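Local coordinates for transferrin binding protein B (Actinobacillus suis, PDB 3PQU) that probably captures iron-loaded host transferrin at the outer membrane as the lipoprotein part of a transferrin receptor for iron acquisition, at residues D86-L91 and Y120-Y125; Y186-F191 and V200-I205; I266-T271 and N293-G298; N353-G356 and L361-D364. All coordinates share one frame; numbering follows the deposited sequence.

Contact 1 (D86-L91 and Y120-Y125); sequences DEIPHL and YVRSGY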
loop_
_atom_site.group_PDB
_atom_site.type_symbol
_atom_site.label_atom_id
_atom_site.label_comp_id
_atom_site.label_asym_id
_atom_site.label_seq_id
_atom_site.Cartn_x
_atom_site.Cartn_y
_atom_site.Cartn_z
ATOM N N ASP A 86 -7.114 2.621 -13.548
ATOM C CA ASP A 86 -7.837 3.153 -14.695
ATOM C C ASP A 86 -9.322 3.260 -14.376
ATOM O O ASP A 86 -10.022 4.086 -14.948
ATOM C CB ASP A 86 -7.629 2.272 -15.926
ATOM C CG ASP A 86 -6.213 2.354 -16.468
ATOM O OD1 ASP A 86 -5.528 3.372 -16.200
ATOM O OD2 ASP A 86 -5.794 1.403 -17.167
ATOM N N GLU A 87 -9.797 2.425 -13.456
ATOM C CA GLU A 87 -11.176 2.508 -13.004
ATOM C C GLU A 87 -11.291 3.566 -11.908
ATOM O O GLU A 87 -11.058 3.278 -10.740
ATOM C CB GLU A 87 -11.645 1.167 -12.447
ATOM C CG GLU A 87 -11.719 0.042 -13.453
ATOM C CD GLU A 87 -12.228 -1.244 -12.826
ATOM O OE1 GLU A 87 -11.996 -2.330 -13.402
ATOM O OE2 GLU A 87 -12.855 -1.167 -11.746
ATOM N N ILE A 88 -11.637 4.790 -12.289
ATOM C CA ILE A 88 -11.817 5.869 -11.330
ATOM C C ILE A 88 -12.931 5.517 -10.337
ATOM O O ILE A 88 -14.022 5.096 -10.732
ATOM C CB ILE A 88 -12.127 7.199 -12.067
ATOM C CG1 ILE A 88 -11.027 7.519 -13.084
ATOM C CG2 ILE A 88 -12.286 8.350 -11.084
ATOM C CD1 ILE A 88 -9.640 7.805 -12.460
ATOM N N PRO A 89 -12.664 5.657 -9.033
ATOM C CA PRO A 89 -13.697 5.223 -8.076
ATOM C C PRO A 89 -15.038 5.918 -8.302
ATOM O O PRO A 89 -15.050 7.129 -8.496
ATOM C CB PRO A 89 -13.114 5.638 -6.707
ATOM C CG PRO A 89 -11.626 5.643 -6.914
ATOM C CD PRO A 89 -11.405 6.054 -8.372
ATOM N N HIS A 90 -16.139 5.161 -8.272
ATOM C CA HIS A 90 -17.489 5.712 -8.409
ATOM C C HIS A 90 -17.850 6.333 -9.787
ATOM O O HIS A 90 -18.994 6.736 -9.997
ATOM C CB HIS A 90 -17.783 6.696 -7.262
ATOM C CG HIS A 90 -17.777 6.053 -5.907
ATOM N ND1 HIS A 90 -18.851 5.347 -5.414
ATOM C CD2 HIS A 90 -16.813 5.977 -4.957
ATOM C CE1 HIS A 90 -18.558 4.877 -4.214
ATOM N NE2 HIS A 90 -17.328 5.250 -3.912
ATOM N N LEU A 91 -16.907 6.404 -10.726
ATOM C CA LEU A 91 -17.192 7.058 -12.013
ATOM C C LEU A 91 -18.385 6.408 -12.742
ATOM O O LEU A 91 -19.276 7.095 -13.249
ATOM C CB LEU A 91 -15.953 7.098 -12.918
ATOM C CG LEU A 91 -16.159 7.867 -14.237
ATOM C CD1 LEU A 91 -16.427 9.359 -13.975
ATOM C CD2 LEU A 91 -15.002 7.702 -15.229
ATOM N N TYR A 120 1.375 5.585 -11.254
ATOM C CA TYR A 120 1.008 4.609 -10.236
ATOM C C TYR A 120 -0.114 5.110 -9.315
ATOM O O TYR A 120 -0.663 4.364 -8.517
ATOM C CB TYR A 120 2.244 4.240 -9.404
ATOM C CG TYR A 120 3.349 3.618 -10.239
ATOM C CD1 TYR A 120 3.268 2.285 -10.643
ATOM C CD2 TYR A 120 4.462 4.357 -10.629
ATOM C CE1 TYR A 120 4.266 1.700 -11.423
ATOM C CE2 TYR A 120 5.482 3.772 -11.415
ATOM C CZ TYR A 120 5.366 2.446 -11.803
ATOM O OH TYR A 120 6.350 1.850 -12.563
ATOM N N VAL A 121 -0.441 6.382 -9.427
ATOM C CA VAL A 121 -1.360 6.998 -8.483
ATOM C C VAL A 121 -2.455 7.759 -9.212
ATOM O O VAL A 121 -2.224 8.285 -10.305
ATOM C CB VAL A 121 -0.588 7.950 -7.546
ATOM C CG1 VAL A 121 -1.545 8.785 -6.732
ATOM C CG2 VAL A 121 0.354 7.146 -6.648
ATOM N N ARG A 122 -3.646 7.779 -8.617
ATOM C CA ARG A 122 -4.719 8.665 -9.028
ATOM C C ARG A 122 -5.237 9.374 -7.775
ATOM O O ARG A 122 -5.382 8.747 -6.730
ATOM C CB ARG A 122 -5.873 7.868 -9.654
ATOM C CG ARG A 122 -5.555 7.217 -10.993
ATOM C CD ARG A 122 -5.444 8.242 -12.115
ATOM N NE ARG A 122 -5.079 7.597 -13.377
ATOM C CZ ARG A 122 -3.826 7.397 -13.778
ATOM N NH1 ARG A 122 -2.815 7.807 -13.022
ATOM N NH2 ARG A 122 -3.585 6.803 -14.941
ATOM N N SER A 123 -5.532 10.663 -7.871
ATOM C CA SER A 123 -6.100 11.348 -6.721
ATOM C C SER A 123 -6.894 12.552 -7.146
ATOM O O SER A 123 -6.786 12.989 -8.286
ATOM C CB SER A 123 -5.017 11.790 -5.732
ATOM O OG SER A 123 -4.470 13.047 -6.109
ATOM N N GLY A 124 -7.660 13.087 -6.189
ATOM C CA GLY A 124 -8.370 14.350 -6.333
ATOM C C GLY A 124 -9.849 14.159 -6.061
ATOM O O GLY A 124 -10.292 14.031 -4.918
ATOM N N TYR A 125 -10.628 14.124 -7.133
ATOM C CA TYR A 125 -12.071 14.133 -6.989
ATOM C C TYR A 125 -12.734 13.531 -8.219
ATOM O O TYR A 125 -12.146 13.446 -9.306
ATOM C CB TYR A 125 -12.575 15.563 -6.748
ATOM C CG TYR A 125 -12.018 16.570 -7.739
ATOM C CD1 TYR A 125 -12.489 16.620 -9.058
ATOM C CD2 TYR A 125 -11.011 17.456 -7.368
ATOM C CE1 TYR A 125 -11.959 17.546 -9.997
ATOM C CE2 TYR A 125 -10.479 18.391 -8.292
ATOM C CZ TYR A 125 -10.971 18.422 -9.605
ATOM O OH TYR A 125 -10.457 19.315 -10.517
#
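Arg122 and Asp86 each set their CG beside the backbone N, and the chain of Arg122 is bent at chi2 (-72°), so that its long side chain folds up from the strand to meet the loop 86-91. The strand, 121-128, belongs to the five-stranded antiparallel sheet of the N-lobe handle, where it runs between strands 150-157 and 103-105; the loop leads from strand 78-80 into helix 91-97. The two backbones keep well apart, the closest pair of CA atoms being Ile88 and Arg122, 8.0 Å from each other, and no hydrogen bond crosses. Side chains therefore carry the contact. Ile88 brings the CD1 end of its longer branch to the aliphatic part of Arg122, with CD1 4.2 Å from CD, a loose van der Waals approach. Beyond it, Asp86 OD1 stands 4.1 Å from Arg122 NH2. That is too far for a salt bridge, and the carboxylate and guanidinium planes are turned 38° apart, so any attraction is probably a diffuse one at the protein surface. Tyr154 of strand 150-157 touches both Ile88 and Arg122, while His105 meets Ile88 from the other neighbouring strand. At the loop's far end a type II turn from Ile88 to Leu91 places His90 as the N-cap residue of helix 91-97. The guanidinium is anchored within its own part of the chain: NH1 bonds to the carbonyl oxygen of Leu118 and also donates to Val121 O at 2.8 Å, the N-H...O angle being a bent 137°.

Contact 2 (Y186-F191 and V200-I205); sequences YELSGF and VAATSI
One face of the Phe191 ring is covered by the methyl group of Ala202, and the carbonyl oxygen of Thr203 lies at the ring's edge, in its plane. The methyl sits almost exactly over the middle: Ala202 CB is 3.6 Å from the Phe191 ring centroid and only 8° off the ring normal, which meets the geometry of a CH-pi contact. At the rim, CE1 of Phe191 approaches Thr203 O to 3.6 Å, an orientation that turns the slightly positive C-H edge toward the oxygen. Phe191 CG lies beside the backbone N (chi1 -67°), which directs the ring at the facing chain. Both segments belong to the long excursion that leaves barrel strand 170-183 before the short strand 218-219, within the N-lobe barrel region, and neither is a regular strand. Ala202 and Ser204 are tied to the barrel by backbone bonds to Ser180 and Phe178, whereas the Phe191 side chain also touches Phe178. The same Ala202 methyl is shared by a second residue, for Leu188 reaches it with the CD1 branch, CD1 to CB being 3.8 Å. No hydrogen bond joins the two segments. Within 200-205, the hydroxyl OG1 of Thr203 receives a weak bond from Ile205 N, 3.0 Å long and bent to 128°.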
loop_
_atom_site.group_PDB
_atom_site.type_symbol
_atom_site.label_atom_id
_atom_site.label_comp_id
_atom_site.label_asym_id
_atom_site.label_seq_id
_atom_site.Cartn_x
_atom_site.Cartn_y
_atom_site.Cartn_z
ATOM N N TYR A 186 -20.988 29.037 8.188
ATOM C CA TYR A 186 -19.750 29.350 7.472
ATOM C C TYR A 186 -19.902 30.586 6.612
ATOM O O TYR A 186 -20.874 30.720 5.864
ATOM C CB TYR A 186 -19.308 28.183 6.589
ATOM C CG TYR A 186 -18.565 27.087 7.322
ATOM C CD1 TYR A 186 -17.727 27.373 8.396
ATOM C CD2 TYR A 186 -18.673 25.770 6.910
ATOM C CE1 TYR A 186 -17.017 26.359 9.038
ATOM C CE2 TYR A 186 -17.986 24.754 7.559
ATOM C CZ TYR A 186 -17.179 25.048 8.606
ATOM O OH TYR A 186 -16.530 24.008 9.206
ATOM N N GLU A 187 -18.949 31.501 6.721
ATOM C CA GLU A 187 -18.875 32.622 5.790
ATOM C C GLU A 187 -17.486 32.624 5.140
ATOM O O GLU A 187 -16.620 33.404 5.524
ATOM C CB GLU A 187 -19.147 33.937 6.520
ATOM C CG GLU A 187 -20.561 34.051 7.104
ATOM C CD GLU A 187 -21.651 34.148 6.030
ATOM O OE1 GLU A 187 -21.327 34.356 4.839
ATOM O OE2 GLU A 187 -22.844 34.018 6.380
ATOM N N LEU A 188 -17.266 31.730 4.180
ATOM C CA LEU A 188 -15.930 31.562 3.595
ATOM C C LEU A 188 -15.731 32.475 2.392
ATOM O O LEU A 188 -16.693 32.833 1.722
ATOM C CB LEU A 188 -15.704 30.104 3.175
ATOM C CG LEU A 188 -16.197 29.074 4.196
ATOM C CD1 LEU A 188 -15.994 27.665 3.680
ATOM C CD2 LEU A 188 -15.486 29.258 5.507
ATOM N N SER A 189 -14.477 32.839 2.113
ATOM C CA SER A 189 -14.159 33.578 0.893
ATOM C C SER A 189 -13.349 32.739 -0.078
ATOM O O SER A 189 -12.616 31.844 0.325
ATOM C CB SER A 189 -13.394 34.861 1.216
ATOM O OG SER A 189 -12.354 34.593 2.137
ATOM N N GLY A 190 -13.485 33.043 -1.362
ATOM C CA GLY A 190 -12.664 32.407 -2.370
ATOM C C GLY A 190 -13.294 31.183 -2.988
ATOM O O GLY A 190 -12.675 30.537 -3.833
ATOM N N PHE A 191 -14.526 30.872 -2.579
ATOM C CA PHE A 191 -15.270 29.729 -3.115
ATOM C C PHE A 191 -16.512 30.189 -3.885
ATOM O O PHE A 191 -17.161 31.150 -3.485
ATOM C CB PHE A 191 -15.700 28.799 -1.983
ATOM C CG PHE A 191 -14.557 28.114 -1.296
ATOM C CD1 PHE A 191 -13.991 26.982 -1.839
ATOM C CD2 PHE A 191 -14.047 28.610 -0.098
ATOM C CE1 PHE A 191 -12.927 26.326 -1.185
ATOM C CE2 PHE A 191 -12.992 27.976 0.563
ATOM C CZ PHE A 191 -12.416 26.835 0.021
ATOM N N VAL A 200 -23.422 22.976 0.303
ATOM C CA VAL A 200 -22.507 21.978 -0.247
ATOM C C VAL A 200 -21.138 22.347 0.291
ATOM O O VAL A 200 -20.866 23.521 0.516
ATOM C CB VAL A 200 -22.540 21.987 -1.804
ATOM C CG1 VAL A 200 -21.491 21.033 -2.402
ATOM C CG2 VAL A 200 -23.947 21.620 -2.308
ATOM N N ALA A 201 -20.296 21.343 0.545
ATOM C CA ALA A 201 -19.009 21.583 1.174
ATOM C C ALA A 201 -18.167 22.493 0.280
ATOM O O ALA A 201 -18.304 22.466 -0.947
ATOM C CB ALA A 201 -18.277 20.252 1.424
ATOM N N ALA A 202 -17.297 23.291 0.889
ATOM C CA ALA A 202 -16.279 23.984 0.110
ATOM C C ALA A 202 -15.231 22.919 -0.249
ATOM O O ALA A 202 -14.757 22.191 0.629
ATOM C CB ALA A 202 -15.654 25.098 0.925
ATOM N N THR A 203 -14.874 22.831 -1.528
ATOM C CA THR A 203 -13.961 21.793 -2.005
ATOM C C THR A 203 -12.929 22.406 -2.963
ATOM O O THR A 203 -13.081 23.557 -3.420
ATOM C CB THR A 203 -14.715 20.718 -2.834
ATOM O OG1 THR A 203 -15.221 21.328 -4.023
ATOM C CG2 THR A 203 -15.875 20.066 -2.050
ATOM N N SER A 204 -11.922 21.619 -3.339
ATOM C CA SER A 204 -10.974 22.069 -4.362
ATOM C C SER A 204 -11.665 22.161 -5.723
ATOM O O SER A 204 -11.077 22.685 -6.666
ATOM C CB SER A 204 -9.750 21.147 -4.466
ATOM O OG SER A 204 -10.166 19.800 -4.434
ATOM N N ILE A 205 -12.884 21.626 -5.832
ATOM C CA ILE A 205 -13.704 21.819 -7.052
ATOM C C ILE A 205 -14.257 23.246 -7.167
ATOM O O ILE A 205 -14.281 23.816 -8.253
ATOM C CB ILE A 205 -14.897 20.842 -7.102
ATOM C CG1 ILE A 205 -14.405 19.386 -7.115
ATOM C CG2 ILE A 205 -15.809 21.129 -8.318
ATOM C CD1 ILE A 205 -15.513 18.370 -6.711
#

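Contact 3 (I266-T271 and N293-G298); sequences IEADIT and NYLEGG
Segments 266-271 and 293-298 run on strands that are not paired with each other, their closest CA atoms, those of Ala268 and Leu295, lying 7.9 Å apart with no hydrogen bond across. Leu295 fills the interval. Its CG stands opposite the backbone N (chi1 -180°), extending the two methyl branches toward the facing strand, where each finds a different partner. The CD1 branch meets Ile266, with Leu295 CD1 3.8 Å from Ile266 CD1 and 3.9 Å from Ile266 CG2, so one methyl rests against both arms of the isoleucine. The two side chains cross at about a right angle. The other branch, CD2, comes more loosely to Ala268, at 4.2 Å from its CB.

These strands, 260-271 and 292-300, are parts of the N-lobe beta barrel, an antiparallel sheet in which strand 274-281 intervenes and pairs with both. Phe275 of that middle strand touches Ala268 and Leu295 alike. All three contacting residues are buried, and Ile266 also packs on Leu246 of the adjacent strand 241-249 and on Phe233 of strand 229-236 beyond it, which places the cluster in the apolar interior of the barrel. Asp269 OD1 forms a salt bridge with Lys241, and Glu296 OE1 one with Arg274.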
loop_
_atom_site.group_PDB
_atom_site.type_symbol
_atom_site.label_atom_id
_atom_site.label_comp_id
_atom_site.label_asym_id
_atom_site.label_seq_id
_atom_site.Cartn_x
_atom_site.Cartn_y
_atom_site.Cartn_z
ATOM N N ILE A 266 3.943 20.434 5.908
ATOM C CA ILE A 266 3.734 19.044 6.280
ATOM C C ILE A 266 5.012 18.447 6.851
ATOM O O ILE A 266 6.111 18.773 6.402
ATOM C CB ILE A 266 3.263 18.241 5.044
ATOM C CG1 ILE A 266 1.812 18.607 4.713
ATOM C CG2 ILE A 266 3.441 16.756 5.269
ATOM C CD1 ILE A 266 1.275 17.907 3.503
ATOM N N GLU A 267 4.882 17.604 7.873
ATOM C CA GLU A 267 6.038 16.864 8.349
ATOM C C GLU A 267 5.602 15.435 8.609
ATOM O O GLU A 267 4.461 15.192 9.025
ATOM C CB GLU A 267 6.674 17.519 9.598
ATOM C CG GLU A 267 5.761 17.595 10.811
ATOM C CD GLU A 267 6.458 18.183 12.033
ATOM O OE1 GLU A 267 7.474 18.892 11.855
ATOM O OE2 GLU A 267 5.990 17.936 13.167
ATOM N N ALA A 268 6.491 14.481 8.336
ATOM C CA ALA A 268 6.134 13.078 8.530
ATOM C C ALA A 268 7.365 12.195 8.686
ATOM O O ALA A 268 8.459 12.558 8.257
ATOM C CB ALA A 268 5.226 12.577 7.374
ATOM N N ASP A 269 7.177 11.059 9.343
ATOM C CA ASP A 269 8.229 10.066 9.508
ATOM C C ASP A 269 7.876 8.813 8.713
ATOM O O ASP A 269 6.709 8.405 8.657
ATOM C CB ASP A 269 8.403 9.684 10.986
ATOM C CG ASP A 269 8.848 10.859 11.848
ATOM O OD1 ASP A 269 9.792 11.572 11.453
ATOM O OD2 ASP A 269 8.248 11.067 12.924
ATOM N N ILE A 270 8.898 8.180 8.152
ATOM C CA ILE A 270 8.721 7.050 7.246
ATOM C C ILE A 270 8.905 5.716 7.956
ATOM O O ILE A 270 9.942 5.475 8.577
ATOM C CB ILE A 270 9.730 7.118 6.068
ATOM C CG1 ILE A 270 9.451 8.337 5.183
ATOM C CG2 ILE A 270 9.686 5.845 5.239
ATOM C CD1 ILE A 270 10.593 8.666 4.209
ATOM N N THR A 271 7.903 4.847 7.853
ATOM C CA THR A 271 8.003 3.471 8.347
ATOM C C THR A 271 7.580 2.541 7.220
ATOM O O THR A 271 6.535 2.754 6.607
ATOM C CB THR A 271 7.068 3.211 9.550
ATOM O OG1 THR A 271 7.343 4.143 10.601
ATOM C CG2 THR A 271 7.256 1.794 10.083
ATOM N N ASN A 293 -3.435 16.293 13.186
ATOM C CA ASN A 293 -2.477 15.340 13.753
ATOM C C ASN A 293 -2.567 13.992 13.053
ATOM O O ASN A 293 -1.942 13.027 13.488
ATOM C CB ASN A 293 -2.795 15.067 15.223
ATOM C CG ASN A 293 -2.313 16.152 16.134
ATOM O OD1 ASN A 293 -1.325 16.830 15.846
ATOM N ND2 ASN A 293 -2.999 16.318 17.254
ATOM N N TYR A 294 -3.369 13.921 11.993
ATOM C CA TYR A 294 -3.745 12.644 11.387
ATOM C C TYR A 294 -3.447 12.592 9.891
ATOM O O TYR A 294 -4.349 12.439 9.066
ATOM C CB TYR A 294 -5.223 12.374 11.652
ATOM C CG TYR A 294 -5.519 12.363 13.134
ATOM C CD1 TYR A 294 -5.240 11.242 13.910
ATOM C CD2 TYR A 294 -6.055 13.485 13.759
ATOM C CE1 TYR A 294 -5.491 11.236 15.277
ATOM C CE2 TYR A 294 -6.309 13.487 15.129
ATOM C CZ TYR A 294 -6.022 12.366 15.874
ATOM O OH TYR A 294 -6.279 12.378 17.215
ATOM N N LEU A 295 -2.170 12.715 9.553
ATOM C CA LEU A 295 -1.733 12.614 8.172
ATOM C C LEU A 295 -1.061 11.260 7.966
ATOM O O LEU A 295 -0.206 10.870 8.758
ATOM C CB LEU A 295 -0.747 13.741 7.846
ATOM C CG LEU A 295 -0.194 13.770 6.410
ATOM C CD1 LEU A 295 -0.061 15.209 5.901
ATOM C CD2 LEU A 295 1.138 13.016 6.303
ATOM N N GLU A 296 -1.439 10.557 6.897
ATOM C CA GLU A 296 -0.848 9.255 6.598
ATOM C C GLU A 296 -0.888 9.073 5.105
ATOM O O GLU A 296 -1.863 9.449 4.461
ATOM C CB GLU A 296 -1.636 8.125 7.278
ATOM C CG GLU A 296 -0.876 6.793 7.397
ATOM C CD GLU A 296 -0.888 5.927 6.130
ATOM O OE1 GLU A 296 -1.639 6.222 5.172
ATOM O OE2 GLU A 296 -0.148 4.916 6.099
ATOM N N GLY A 297 0.178 8.515 4.554
ATOM C CA GLY A 297 0.245 8.224 3.134
ATOM C C GLY A 297 1.320 7.183 2.831
ATOM O O GLY A 297 1.887 6.574 3.742
ATOM N N GLY A 298 1.600 6.968 1.551
ATOM C CA GLY A 298 2.604 5.993 1.161
ATOM C C GLY A 298 3.313 6.277 -0.150
ATOM O O GLY A 298 2.882 7.135 -0.927
#

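Contact 4 (N353-G356 and L361-D364); sequences NNFG and LIID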
loop_
_atom_site.group_PDB
_atom_site.type_symbol
_atom_site.label_atom_id
_atom_site.label_comp_id
_atom_site.label_asym_id
_atom_site.label_seq_id
_atom_site.Cartn_x
_atom_site.Cartn_y
_atom_site.Cartn_z
ATOM N N ASN A 353 0.889 -7.122 -2.456
ATOM C CA ASN A 353 0.849 -5.862 -1.750
ATOM C C ASN A 353 1.361 -6.028 -0.327
ATOM O O ASN A 353 0.874 -6.871 0.415
ATOM C CB ASN A 353 -0.574 -5.308 -1.730
ATOM C CG ASN A 353 -1.054 -4.930 -3.112
ATOM O OD1 ASN A 353 -0.281 -4.417 -3.920
ATOM N ND2 ASN A 353 -2.327 -5.188 -3.394
ATOM N N ASN A 354 2.336 -5.215 0.053
ATOM C CA ASN A 354 2.786 -5.177 1.442
ATOM C C ASN A 354 3.265 -3.779 1.843
ATOM O O ASN A 354 3.850 -3.063 1.022
ATOM C CB ASN A 354 3.894 -6.201 1.644
ATOM C CG ASN A 354 4.246 -6.392 3.093
ATOM O OD1 ASN A 354 5.030 -5.632 3.661
ATOM N ND2 ASN A 354 3.659 -7.404 3.706
ATOM N N PHE A 355 3.027 -3.392 3.095
ATOM C CA PHE A 355 3.341 -2.023 3.529
ATOM C C PHE A 355 4.582 -1.946 4.427
ATOM O O PHE A 355 4.955 -0.874 4.902
ATOM C CB PHE A 355 2.129 -1.377 4.222
ATOM C CG PHE A 355 0.908 -1.269 3.342
ATOM C CD1 PHE A 355 0.938 -0.525 2.172
ATOM C CD2 PHE A 355 -0.275 -1.896 3.698
ATOM C CE1 PHE A 355 -0.174 -0.428 1.368
ATOM C CE2 PHE A 355 -1.399 -1.793 2.900
ATOM C CZ PHE A 355 -1.348 -1.058 1.729
ATOM N N GLY A 356 5.225 -3.085 4.655
ATOM C CA GLY A 356 6.388 -3.115 5.519
ATOM C C GLY A 356 6.196 -3.953 6.763
ATOM O O GLY A 356 7.051 -3.954 7.654
ATOM N N LEU A 361 -0.863 -10.635 5.758
ATOM C CA LEU A 361 -1.177 -10.781 4.342
ATOM C C LEU A 361 -2.308 -9.831 3.982
ATOM O O LEU A 361 -3.328 -9.791 4.666
ATOM C CB LEU A 361 -1.617 -12.208 4.036
ATOM C CG LEU A 361 -0.572 -13.206 3.573
ATOM C CD1 LEU A 361 -1.253 -14.529 3.262
ATOM C CD2 LEU A 361 0.149 -12.680 2.344
ATOM N N ILE A 362 -2.137 -9.070 2.907
ATOM C CA ILE A 362 -3.153 -8.110 2.507
ATOM C C ILE A 362 -3.964 -8.704 1.367
ATOM O O ILE A 362 -3.429 -8.974 0.303
ATOM C CB ILE A 362 -2.543 -6.784 2.015
ATOM C CG1 ILE A 362 -1.350 -6.357 2.883
ATOM C CG2 ILE A 362 -3.621 -5.711 1.950
ATOM C CD1 ILE A 362 -1.698 -5.400 4.010
ATOM N N ILE A 363 -5.253 -8.921 1.579
ATOM C CA ILE A 363 -6.083 -9.410 0.494
ATOM C C ILE A 363 -7.355 -8.589 0.393
ATOM O O ILE A 363 -8.093 -8.472 1.363
ATOM C CB ILE A 363 -6.403 -10.898 0.658
ATOM C CG1 ILE A 363 -5.103 -11.707 0.689
ATOM C CG2 ILE A 363 -7.307 -11.379 -0.468
ATOM C CD1 ILE A 363 -5.323 -13.195 0.712
ATOM N N ASP A 364 -7.584 -7.997 -0.778
ATOM C CA ASP A 364 -8.770 -7.184 -1.008
ATOM C C ASP A 364 -8.940 -6.135 0.074
ATOM O O ASP A 364 -10.061 -5.877 0.525
ATOM C CB ASP A 364 -10.023 -8.062 -1.055
ATOM C CG ASP A 364 -10.150 -8.831 -2.352
ATOM O OD1 ASP A 364 -9.344 -8.588 -3.272
ATOM O OD2 ASP A 364 -11.069 -9.671 -2.451
HETATM O O HOH W 1 0.266 -9.466 1.414
HETATM O O HOH W 2 -3.719 -6.828 -1.624
#
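Asn353 O is held by a bridging water and is also touched by a side chain. One ordered water donates to this oxygen at 2.8 Å and accepts from the backbone N of Ile362, while CG1 of Ile362 stands 3.4 Å from the same Asn353 O. A second water works in the reverse sense, accepting from Asn353 ND2 at 2.8 Å and donating to Ile362 O at 2.9 Å. Both backbone polar groups of Ile362 are thus linked to Asn353 through water, and no direct hydrogen bond joins the segments although the CA atoms of these two residues are only 6.3 Å apart.

The apolar half of the contact belongs to the longer branch of Ile362. With CG1 beside the backbone N (chi1 -41°), that branch passes Asn353 O and carries CD1 to Phe355, 3.8 Å from CE2; methyl and ring meet obliquely, the side chains crossing at about a right angle. An Asx turn shapes the loop here, since Asn354 OD1 accepts from Gly356 N at 2.7 Å, the donor lying above the carbonyl plane.

Segment 353-356 follows strand 349-351 in the C-lobe handle, with Asn354 touching strand 333-343 and Phe355 reaching Pro40 and Asn273. Segment 361-364 lies on strand 360-363, which pairs with strand 366-369 in a two-stranded antiparallel hairpin.

Overall arrangement
The four contacts succeed one another in sequence without overlap and run from the N-lobe handle (contact 1) through the N-lobe barrel (contacts 2 and 3) to the C-lobe handle (contact 4). Contacts 1 and 2 touch although their centres are 23 Å apart: Tyr125 CG lies 3.7 Å from Ile205 CG1, joining handle and barrel. Contacts 3 and 4 have centres 19 Å apart and nearest atoms about 4 Å apart, without touching; Asn273, just past strand 260-271, bonds to segment 353-356 and so connects the lobes there. Contacts 2 and 4 are the farthest separated, with centres 37 Å apart.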